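Local coordinates for carbohydrate kinase, FGGY (PDB 3IFR), which probably phosphorylates D-xylulose at the expense of ATP, as a xylulose kinase of the FGGY carbohydrate kinase family, at residues V177-A182 with L286-V291; H217-A222 with P238-A243; G266-I271 with N298-A303; L344-G349 with P357-T362. One frame throughout, in Å; residues are numbered along the deposited sequence.

The four contacts run across the molecule in the order 2, 1, 3, 4, the centres of contacts 2 and 4 being about 41 Å apart. Contact 2 lies at one edge of the six-stranded mixed sheet in the N-terminal FGGY region, contact 3 at the edge of its C-terminal counterpart, the paired sheets expected of an actin-like kinase. Contact 1 bridges the two sequence regions; contact 2 is nested in the chain loop it closes, and its segments alternate with those of contact 3. Contact 4, last along the chain, packs against contact 3. Contact 1 and the Asp287-Asn298 bond together tie the N-terminal region to the edge of the C-terminal sheet.

Contact 1: V177-A182 with L286-V291; sequences VDRNWA and LDYHLV
Asn180 and Asp287 hold the nearest pair of CA atoms across the contact, 5.9 Å apart, where the first turn of helix 179-185 meets the irregular run 286-291. Segment 177-182 passes from a short strand into this helix through Asp178, an N-cap whose OD1 accepts from Asn180 N. No strand pairing joins the segments, and side chains carry the contact. The carboxamide of Asn180 grips both backbone polar atoms of Tyr288. Asn180 OD1 takes Tyr288 N at 2.6 Å, in the carbonyl plane and on a lone pair, while Asn180 ND2 gives a nearly straight bond (163°) to Tyr288 O at 2.9 Å. Together the two bonds fix the rotation of the amide. Arg179 lies flat over one face of the Tyr288 ring, planes 12° apart, with CZ 4.2 Å from the ring centroid, a stacked cation-pi pair. A bend at chi3 (-56°) sets Arg179 NE above the rim, 4.0 Å from Tyr288 CG, and Arg179 CD adds a CH-pi contact nearer the ring axis. Asp287 turns its OD1 to Asn298 ND2, linking the site to strand 298-301. Around the contact, strand 177-178 pairs in parallel with strand 213-214, Tyr288 touches Ile188 of strand 188-189, and Asp287 and Leu290 rest on helix 245-252, so that the C-terminal sequence region is packed into the N-terminal one.

Contact 2: H217-A222 with P238-A243; sequences HRVLGA and PVYGGA
Leu220 and Gly221 both direct their backbone N-H groups at Val239 O, the signature of a classic beta bulge. Leu220 N is 2.7 Å and Gly221 N 3.1 Å from that oxygen, both donors lying in the plane of the Val239 carbonyl. The register confirms the bulge: Val219 pairs with Tyr240 and Gly221 with Val239, a shift of one residue. Beyond it Val239 N returns a nearly straight bond (173°) to Gly221 O at 2.8 Å, and on the other flank Gly241 N donates to Arg218 O. The side chain of Leu220 can be followed outward. Its CB rests against two carbonyl oxygens that lie on the same side of it, 3.4 Å from Val239 O and 3.6 Å from Tyr240 O. CG lies anti to the backbone N (chi1 154°), and beyond it CD2 remains near the second oxygen, 3.8 Å from Tyr240 O. The leucine side chain also touches Asn168 of helix 163-172, Glu174 and Val176. Away from Leu220, Val219 CG2 touches Tyr240 CE2 at 3.7 Å, the two side chains crossing obliquely, while the same tyrosine touches Val444 and Ala445 of helix 437-448. Strand 219-222 is the outermost strand of its sheet within the chain, joined to the rest through strand 238-244. Chemically the join is a backbone one: a doubly engaged carbonyl lets the edge strand absorb one extra residue while hydrogen bonding persists on both flanks of the bulge.

Contact 3: G266-I271 with N298-A303; sequences GGAGDI and NGCMAA
Gly269 pairs with Met301, a selenomethionine, and Ile271 with Gly299 as antiparallel hydrogen-bonded pairs, each closed by two reciprocal backbone bonds. The shortest is Met301 N to Gly269 O at 2.6 Å, and the strand axes run 4.5 Å apart at 164°. Between these pairs CA-H...O contacts add to the tight seam, as at Asp270 CA to Gly299 O, 3.2 Å. On the face bearing Ile271 and Met301 the packing is close. Ile271 CG2 occupies the crowded position between backbone N and carbonyl carbon and comes 3.6 Å from Gly299 O, and both side chains continue onto helix 372-397, touching His390. The face carrying Asp270 and Cys300 is looser and partly exposed. There a water donates to Asp270 OD1 at 2.7 Å and to Asn298 OD1 at 2.9 Å, although nearby acceptors outnumber its protons, so the two bonds may not both persist. Asn298 ND2, already committed to Asp287, also bonds Ala296 O. A phosphate ion, probably from the crystallisation liquor, lies about 3 Å from the Asn298 side chain and may mark a pocket. The chemistry thus divides: backbone bonds join the two strands, the Ile271 and Met301 side chains cover one face against helix 372-397, and the Asp270 face carries a water-bridged polar pair.

Contact 4: L344-G349 with P357-T362; sequences LPYFLG and PFASGT
Leu344 and Thr362 exchange two backbone hydrogen bonds. Thr362 N donates to Leu344 O at 2.8 Å, nearly straight (169°) and on a lone pair, and Leu344 N gives a more bent bond to Thr362 O at 2.9 Å. Thr362 OG1, anti to the carbonyl carbon (chi1 -53°), turns back along its own segment to donate to Ser360 O. Next come CA-H...O contacts, with Gly361 CA 3.3 Å from Leu344 O and Ser360 CA 3.0 Å from Tyr346 O. The Leu344-Thr362 pair is an antiparallel hydrogen-bonded bridge where strands 342-344 and 362-364 meet; between them the chain makes an irregular excursion, part of it unmodelled, within the C-terminal FGGY region. Packing begins at the bridge itself, where the two side chains lie side by side, Leu344 CB 3.8 Å from Thr362 CB. Tyr346 CD2 meets Ala359 CB at 3.9 Å, and the tyrosine continues onto Phe485 of helix 475-496. Phe347 CE1 comes 3.7 Å from Gly361 CA, while the Phe347 ring also meets that of Trp310. At the far end Gly349 CA sits over one face of Phe358, 4.0 Å from its centroid, a CH-pi contact that remains doubtful because the ring is modelled too close to Leu348 O.

Contact 1: V177-A182 with L286-V291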
# COMPACT_ATOMS: atom_id res chain seq x y z
N VAL A 177 -14.61 -1.67 -12.37
CA VAL A 177 -13.38 -1.57 -11.61
C VAL A 177 -13.56 -0.77 -10.31
O VAL A 177 -14.43 0.10 -10.23
CB VAL A 177 -12.25 -0.95 -12.45
CG1 VAL A 177 -11.89 -1.91 -13.53
CG2 VAL A 177 -12.68 0.39 -13.01
N ASP A 178 -12.76 -1.08 -9.29
CA ASP A 178 -12.65 -0.28 -8.08
C ASP A 178 -12.38 1.18 -8.48
O ASP A 178 -11.52 1.46 -9.37
CB ASP A 178 -11.48 -0.82 -7.27
CG ASP A 178 -11.34 -0.21 -5.89
OD1 ASP A 178 -12.14 0.66 -5.50
OD2 ASP A 178 -10.38 -0.62 -5.19
N ARG A 179 -13.14 2.10 -7.88
CA ARG A 179 -12.83 3.52 -7.90
C ARG A 179 -11.33 3.72 -7.70
O ARG A 179 -10.71 4.57 -8.32
CB ARG A 179 -13.53 4.25 -6.71
CG ARG A 179 -15.06 4.49 -6.82
CD ARG A 179 -15.60 5.46 -5.69
NE ARG A 179 -15.27 4.99 -4.33
CZ ARG A 179 -15.64 5.58 -3.18
NH1 ARG A 179 -15.28 5.05 -2.02
NH2 ARG A 179 -16.38 6.67 -3.18
N ASN A 180 -10.74 2.98 -6.78
CA ASN A 180 -9.37 3.28 -6.41
C ASN A 180 -8.37 2.83 -7.49
O ASN A 180 -7.34 3.46 -7.71
CB ASN A 180 -9.05 2.65 -5.06
CG ASN A 180 -9.32 3.60 -3.88
OD1 ASN A 180 -9.04 4.82 -3.95
ND2 ASN A 180 -9.82 3.04 -2.78
N TRP A 181 -8.67 1.72 -8.16
CA TRP A 181 -7.89 1.33 -9.31
C TRP A 181 -7.94 2.48 -10.36
O TRP A 181 -6.89 2.92 -10.87
CB TRP A 181 -8.38 -0.01 -9.89
CG TRP A 181 -7.59 -0.44 -11.05
CD1 TRP A 181 -6.44 -1.18 -11.03
CD2 TRP A 181 -7.86 -0.14 -12.42
NE1 TRP A 181 -5.98 -1.36 -12.31
CE2 TRP A 181 -6.83 -0.73 -13.18
CE3 TRP A 181 -8.87 0.57 -13.09
CZ2 TRP A 181 -6.78 -0.62 -14.58
CZ3 TRP A 181 -8.83 0.66 -14.46
CH2 TRP A 181 -7.78 0.09 -15.20
N ALA A 182 -9.14 2.99 -10.63
CA ALA A 182 -9.31 4.05 -11.61
C ALA A 182 -8.65 5.38 -11.21
O ALA A 182 -8.10 6.11 -12.04
CB ALA A 182 -10.80 4.23 -11.94
N LEU A 286 -3.26 10.22 -3.39
CA LEU A 286 -4.57 10.07 -2.85
C LEU A 286 -5.30 8.77 -3.24
O LEU A 286 -5.07 8.20 -4.32
CB LEU A 286 -5.38 11.31 -3.21
CG LEU A 286 -6.72 11.61 -2.56
CD1 LEU A 286 -6.69 11.80 -1.01
CD2 LEU A 286 -7.30 12.83 -3.26
N ASP A 287 -6.17 8.30 -2.34
CA ASP A 287 -7.05 7.15 -2.57
C ASP A 287 -8.35 7.46 -1.86
O ASP A 287 -8.37 8.31 -0.97
CB ASP A 287 -6.48 5.87 -1.95
CG ASP A 287 -5.46 5.17 -2.84
OD1 ASP A 287 -4.24 5.47 -2.78
OD2 ASP A 287 -5.87 4.24 -3.56
N TYR A 288 -9.42 6.76 -2.22
CA TYR A 288 -10.61 6.78 -1.38
C TYR A 288 -10.38 5.81 -0.24
O TYR A 288 -9.76 4.77 -0.43
CB TYR A 288 -11.83 6.33 -2.16
CG TYR A 288 -12.23 7.30 -3.25
CD1 TYR A 288 -13.05 8.37 -2.98
CD2 TYR A 288 -11.78 7.12 -4.56
CE1 TYR A 288 -13.42 9.26 -3.97
CE2 TYR A 288 -12.15 8.00 -5.56
CZ TYR A 288 -12.96 9.07 -5.26
OH TYR A 288 -13.31 9.93 -6.25
N HIS A 289 -10.86 6.13 0.96
CA HIS A 289 -10.84 5.12 2.01
C HIS A 289 -11.88 4.05 1.69
O HIS A 289 -12.75 4.25 0.85
CB HIS A 289 -11.18 5.73 3.34
CG HIS A 289 -10.68 4.93 4.50
ND1 HIS A 289 -10.09 5.51 5.60
CD2 HIS A 289 -10.68 3.60 4.72
CE1 HIS A 289 -9.74 4.56 6.46
NE2 HIS A 289 -10.08 3.40 5.93
N LEU A 290 -11.81 2.90 2.36
CA LEU A 290 -12.90 1.94 2.24
C LEU A 290 -14.08 2.49 3.02
O LEU A 290 -15.24 2.37 2.60
CB LEU A 290 -12.52 0.55 2.75
CG LEU A 290 -11.22 -0.06 2.21
CD1 LEU A 290 -10.98 -1.48 2.68
CD2 LEU A 290 -11.24 0.01 0.70
N VAL A 291 -13.80 3.15 4.14
CA VAL A 291 -14.86 3.78 4.92
C VAL A 291 -15.58 4.90 4.13
O VAL A 291 -14.99 5.88 3.70
CB VAL A 291 -14.35 4.29 6.28
CG1 VAL A 291 -15.47 4.92 7.06
CG2 VAL A 291 -13.77 3.16 7.09

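Contact 2: H217-A222 with P238-A243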
# COMPACT_ATOMS: atom_id res chain seq x y z
N HIS A 217 -17.33 -0.50 -0.68
CA HIS A 217 -18.29 -0.91 0.35
C HIS A 217 -19.65 -1.43 -0.19
O HIS A 217 -20.37 -2.14 0.53
CB HIS A 217 -18.53 0.23 1.33
CG HIS A 217 -19.26 1.39 0.73
ND1 HIS A 217 -18.63 2.35 -0.04
CD2 HIS A 217 -20.57 1.73 0.76
CE1 HIS A 217 -19.52 3.25 -0.44
NE2 HIS A 217 -20.71 2.88 0.02
N ARG A 218 -20.00 -1.06 -1.42
CA ARG A 218 -21.27 -1.50 -1.99
C ARG A 218 -21.15 -2.90 -2.58
O ARG A 218 -20.08 -3.27 -3.08
CB ARG A 218 -21.70 -0.57 -3.11
CG ARG A 218 -22.26 0.75 -2.70
CD ARG A 218 -22.88 1.40 -3.93
NE ARG A 218 -22.88 2.85 -3.83
CZ ARG A 218 -22.86 3.68 -4.87
NH1 ARG A 218 -22.84 3.20 -6.12
NH2 ARG A 218 -22.85 4.99 -4.64
N VAL A 219 -22.24 -3.66 -2.56
CA VAL A 219 -22.28 -4.99 -3.15
C VAL A 219 -22.06 -4.84 -4.64
O VAL A 219 -22.69 -4.01 -5.28
CB VAL A 219 -23.65 -5.70 -2.92
CG1 VAL A 219 -23.51 -7.19 -3.07
CG2 VAL A 219 -24.18 -5.42 -1.56
N LEU A 220 -21.16 -5.67 -5.19
CA LEU A 220 -20.81 -5.64 -6.60
C LEU A 220 -21.64 -6.63 -7.44
O LEU A 220 -22.06 -6.33 -8.57
CB LEU A 220 -19.29 -5.88 -6.76
CG LEU A 220 -18.77 -6.48 -8.08
CD1 LEU A 220 -19.22 -5.61 -9.23
CD2 LEU A 220 -17.25 -6.62 -8.11
N GLY A 221 -21.88 -7.82 -6.89
CA GLY A 221 -22.71 -8.82 -7.55
C GLY A 221 -22.74 -10.07 -6.72
O GLY A 221 -22.55 -10.04 -5.51
N ALA A 222 -23.00 -11.20 -7.35
CA ALA A 222 -23.08 -12.46 -6.63
C ALA A 222 -22.23 -13.51 -7.36
O ALA A 222 -22.06 -13.43 -8.56
CB ALA A 222 -24.51 -12.90 -6.56
N PRO A 238 -23.02 -13.11 -1.96
CA PRO A 238 -22.71 -11.70 -2.26
C PRO A 238 -21.21 -11.41 -2.37
O PRO A 238 -20.42 -11.77 -1.48
CB PRO A 238 -23.31 -10.94 -1.09
CG PRO A 238 -24.40 -11.87 -0.60
CD PRO A 238 -23.84 -13.25 -0.74
N VAL A 239 -20.84 -10.71 -3.43
CA VAL A 239 -19.48 -10.24 -3.59
C VAL A 239 -19.44 -8.72 -3.58
O VAL A 239 -20.14 -8.07 -4.36
CB VAL A 239 -18.90 -10.70 -4.92
CG1 VAL A 239 -17.45 -10.22 -5.04
CG2 VAL A 239 -18.98 -12.23 -5.02
N TYR A 240 -18.62 -8.15 -2.71
CA TYR A 240 -18.49 -6.70 -2.53
C TYR A 240 -17.53 -6.07 -3.53
O TYR A 240 -16.89 -6.79 -4.30
CB TYR A 240 -18.06 -6.40 -1.09
CG TYR A 240 -19.23 -6.64 -0.19
CD1 TYR A 240 -19.45 -7.89 0.39
CD2 TYR A 240 -20.20 -5.65 -0.02
CE1 TYR A 240 -20.56 -8.13 1.18
CE2 TYR A 240 -21.32 -5.88 0.74
CZ TYR A 240 -21.50 -7.11 1.34
OH TYR A 240 -22.63 -7.29 2.10
N GLY A 241 -17.49 -4.75 -3.55
CA GLY A 241 -16.54 -4.06 -4.38
C GLY A 241 -15.13 -4.52 -4.04
O GLY A 241 -14.82 -4.81 -2.89
N GLY A 242 -14.26 -4.59 -5.04
CA GLY A 242 -12.86 -4.86 -4.74
C GLY A 242 -12.21 -3.73 -3.96
O GLY A 242 -12.60 -2.55 -4.08
N ALA A 243 -11.21 -4.09 -3.19
CA ALA A 243 -10.61 -3.24 -2.22
C ALA A 243 -9.16 -3.06 -2.52
O ALA A 243 -8.49 -3.98 -2.79
CB ALA A 243 -10.78 -3.83 -0.89

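Contact 3: G266-I271 with N298-A303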
# COMPACT_ATOMS: atom_id res chain seq x y z
N GLY A 266 7.75 -1.50 7.04
CA GLY A 266 8.04 -2.60 6.12
C GLY A 266 9.37 -2.38 5.42
O GLY A 266 10.12 -1.45 5.73
N GLY A 267 9.68 -3.24 4.46
CA GLY A 267 10.92 -3.10 3.73
C GLY A 267 11.01 -1.71 3.18
O GLY A 267 12.03 -1.03 3.31
N ALA A 268 9.90 -1.29 2.55
CA ALA A 268 9.64 0.10 2.21
C ALA A 268 8.58 0.61 3.17
O ALA A 268 7.67 -0.13 3.56
CB ALA A 268 9.15 0.19 0.80
N GLY A 269 8.67 1.87 3.54
CA GLY A 269 7.75 2.37 4.55
C GLY A 269 6.53 3.00 3.91
O GLY A 269 6.62 3.53 2.79
N ASP A 270 5.39 2.92 4.57
CA ASP A 270 4.18 3.57 4.09
C ASP A 270 3.63 4.42 5.18
O ASP A 270 3.83 4.12 6.37
CB ASP A 270 3.07 2.57 3.74
CG ASP A 270 3.34 1.84 2.45
OD1 ASP A 270 2.57 2.05 1.48
OD2 ASP A 270 4.32 1.06 2.40
N ILE A 271 2.89 5.44 4.79
CA ILE A 271 2.12 6.18 5.75
C ILE A 271 0.75 6.41 5.16
O ILE A 271 0.63 6.85 4.03
CB ILE A 271 2.86 7.48 6.14
CG1 ILE A 271 2.00 8.36 7.04
CG2 ILE A 271 3.35 8.24 4.88
CD1 ILE A 271 2.80 9.56 7.54
N ASN A 298 -1.92 8.93 1.21
CA ASN A 298 -0.87 8.02 1.65
C ASN A 298 0.46 8.36 0.99
O ASN A 298 0.53 9.10 0.01
CB ASN A 298 -1.21 6.53 1.36
CG ASN A 298 -1.44 6.27 -0.12
OD1 ASN A 298 -0.57 5.72 -0.82
ND2 ASN A 298 -2.60 6.69 -0.60
N GLY A 299 1.51 7.80 1.56
CA GLY A 299 2.83 8.04 1.05
C GLY A 299 3.65 6.80 1.32
O GLY A 299 3.27 5.93 2.06
N CYS A 300 4.81 6.77 0.71
CA CYS A 300 5.66 5.60 0.71
C CYS A 300 7.06 6.14 0.89
O CYS A 300 7.38 7.19 0.37
CB CYS A 300 5.54 4.93 -0.65
SG CYS A 300 6.52 3.44 -0.77
N MSE A 301 7.90 5.47 1.66
CA MSE A 301 9.31 5.78 1.55
C MSE A 301 10.13 4.60 1.08
O MSE A 301 10.06 3.49 1.64
CB MSE A 301 9.88 6.30 2.84
CG MSE A 301 9.45 7.69 3.17
SE MSE A 301 9.36 7.62 5.12
CE MSE A 301 10.97 6.37 5.32
N ALA A 302 10.93 4.85 0.07
CA ALA A 302 11.61 3.79 -0.61
C ALA A 302 12.51 2.96 0.33
O ALA A 302 12.49 1.73 0.28
CB ALA A 302 12.39 4.35 -1.74
N ALA A 303 13.29 3.60 1.20
CA ALA A 303 14.23 2.79 1.97
C ALA A 303 13.89 2.85 3.44
O ALA A 303 14.11 3.88 4.07
CB ALA A 303 15.66 3.25 1.74
O HOH W 1 1.55 3.97 -0.04

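Contact 4: L344-G349 with P357-T362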
# COMPACT_ATOMS: atom_id res chain seq x y z
N LEU A 344 20.81 11.25 6.07
CA LEU A 344 19.74 11.26 5.10
C LEU A 344 19.56 9.85 4.58
O LEU A 344 20.50 9.26 4.04
CB LEU A 344 20.11 12.17 3.94
CG LEU A 344 20.30 13.62 4.34
CD1 LEU A 344 20.87 14.37 3.16
CD2 LEU A 344 18.98 14.24 4.81
N PRO A 345 18.34 9.30 4.69
CA PRO A 345 18.12 7.88 4.40
C PRO A 345 17.60 7.60 3.00
O PRO A 345 16.74 6.73 2.86
CB PRO A 345 17.02 7.50 5.39
CG PRO A 345 16.34 8.85 5.76
CD PRO A 345 17.11 9.97 5.14
N TYR A 346 18.10 8.29 1.98
CA TYR A 346 17.60 8.11 0.62
C TYR A 346 18.47 7.21 -0.30
O TYR A 346 19.02 7.65 -1.33
CB TYR A 346 17.32 9.48 0.00
CG TYR A 346 16.62 10.43 0.97
CD1 TYR A 346 15.45 10.06 1.62
CD2 TYR A 346 17.13 11.70 1.22
CE1 TYR A 346 14.81 10.91 2.50
CE2 TYR A 346 16.50 12.57 2.11
CZ TYR A 346 15.34 12.17 2.74
OH TYR A 346 14.71 13.03 3.61
N PHE A 347 18.53 5.92 0.05
CA PHE A 347 19.37 4.95 -0.64
C PHE A 347 18.89 4.52 -2.04
O PHE A 347 19.69 4.06 -2.87
CB PHE A 347 19.60 3.74 0.26
CG PHE A 347 20.15 4.11 1.61
CD1 PHE A 347 21.52 4.36 1.78
CD2 PHE A 347 19.32 4.23 2.71
CE1 PHE A 347 22.04 4.70 3.01
CE2 PHE A 347 19.83 4.56 3.95
CZ PHE A 347 21.19 4.81 4.11
N LEU A 348 17.59 4.68 -2.30
CA LEU A 348 17.04 4.41 -3.63
C LEU A 348 16.55 5.70 -4.25
O LEU A 348 15.90 5.71 -5.30
CB LEU A 348 15.87 3.43 -3.54
CG LEU A 348 16.21 1.96 -3.34
CD1 LEU A 348 17.60 1.78 -2.71
CD2 LEU A 348 15.14 1.26 -2.50
N GLY A 349 16.89 6.81 -3.62
CA GLY A 349 16.17 8.04 -3.87
C GLY A 349 15.13 8.18 -2.76
O GLY A 349 15.12 7.40 -1.80
N PRO A 357 13.58 13.56 -5.55
CA PRO A 357 14.65 13.39 -6.52
C PRO A 357 15.42 12.14 -6.32
O PRO A 357 15.06 11.32 -5.49
CB PRO A 357 15.60 14.47 -6.08
CG PRO A 357 15.66 14.26 -4.74
CD PRO A 357 14.24 13.86 -4.28
N PHE A 358 16.53 12.07 -7.05
CA PHE A 358 17.59 11.15 -6.70
C PHE A 358 18.72 11.75 -5.84
O PHE A 358 19.80 12.09 -6.26
CB PHE A 358 18.00 10.22 -7.82
CG PHE A 358 17.18 8.98 -7.85
CD1 PHE A 358 17.77 7.73 -8.02
CD2 PHE A 358 15.83 9.04 -7.66
CE1 PHE A 358 17.01 6.56 -8.03
CE2 PHE A 358 15.05 7.87 -7.65
CZ PHE A 358 15.66 6.63 -7.85
N ALA A 359 18.33 11.89 -4.59
CA ALA A 359 19.16 12.16 -3.48
C ALA A 359 19.75 10.81 -3.10
O ALA A 359 19.24 9.81 -3.51
CB ALA A 359 18.33 12.68 -2.40
N SER A 360 20.81 10.78 -2.33
CA SER A 360 21.34 9.49 -1.98
C SER A 360 21.65 9.42 -0.52
O SER A 360 21.74 10.42 0.11
CB SER A 360 22.59 9.28 -2.75
OG SER A 360 23.33 10.43 -2.64
N GLY A 361 21.79 8.23 -0.00
CA GLY A 361 22.12 8.03 1.41
C GLY A 361 23.28 8.91 1.84
O GLY A 361 24.31 8.99 1.15
N THR A 362 23.10 9.61 2.95
CA THR A 362 24.17 10.45 3.49
C THR A 362 24.41 10.26 5.00
O THR A 362 23.47 10.25 5.77
CB THR A 362 23.85 11.90 3.19
OG1 THR A 362 23.60 12.02 1.79
CG2 THR A 362 25.00 12.80 3.59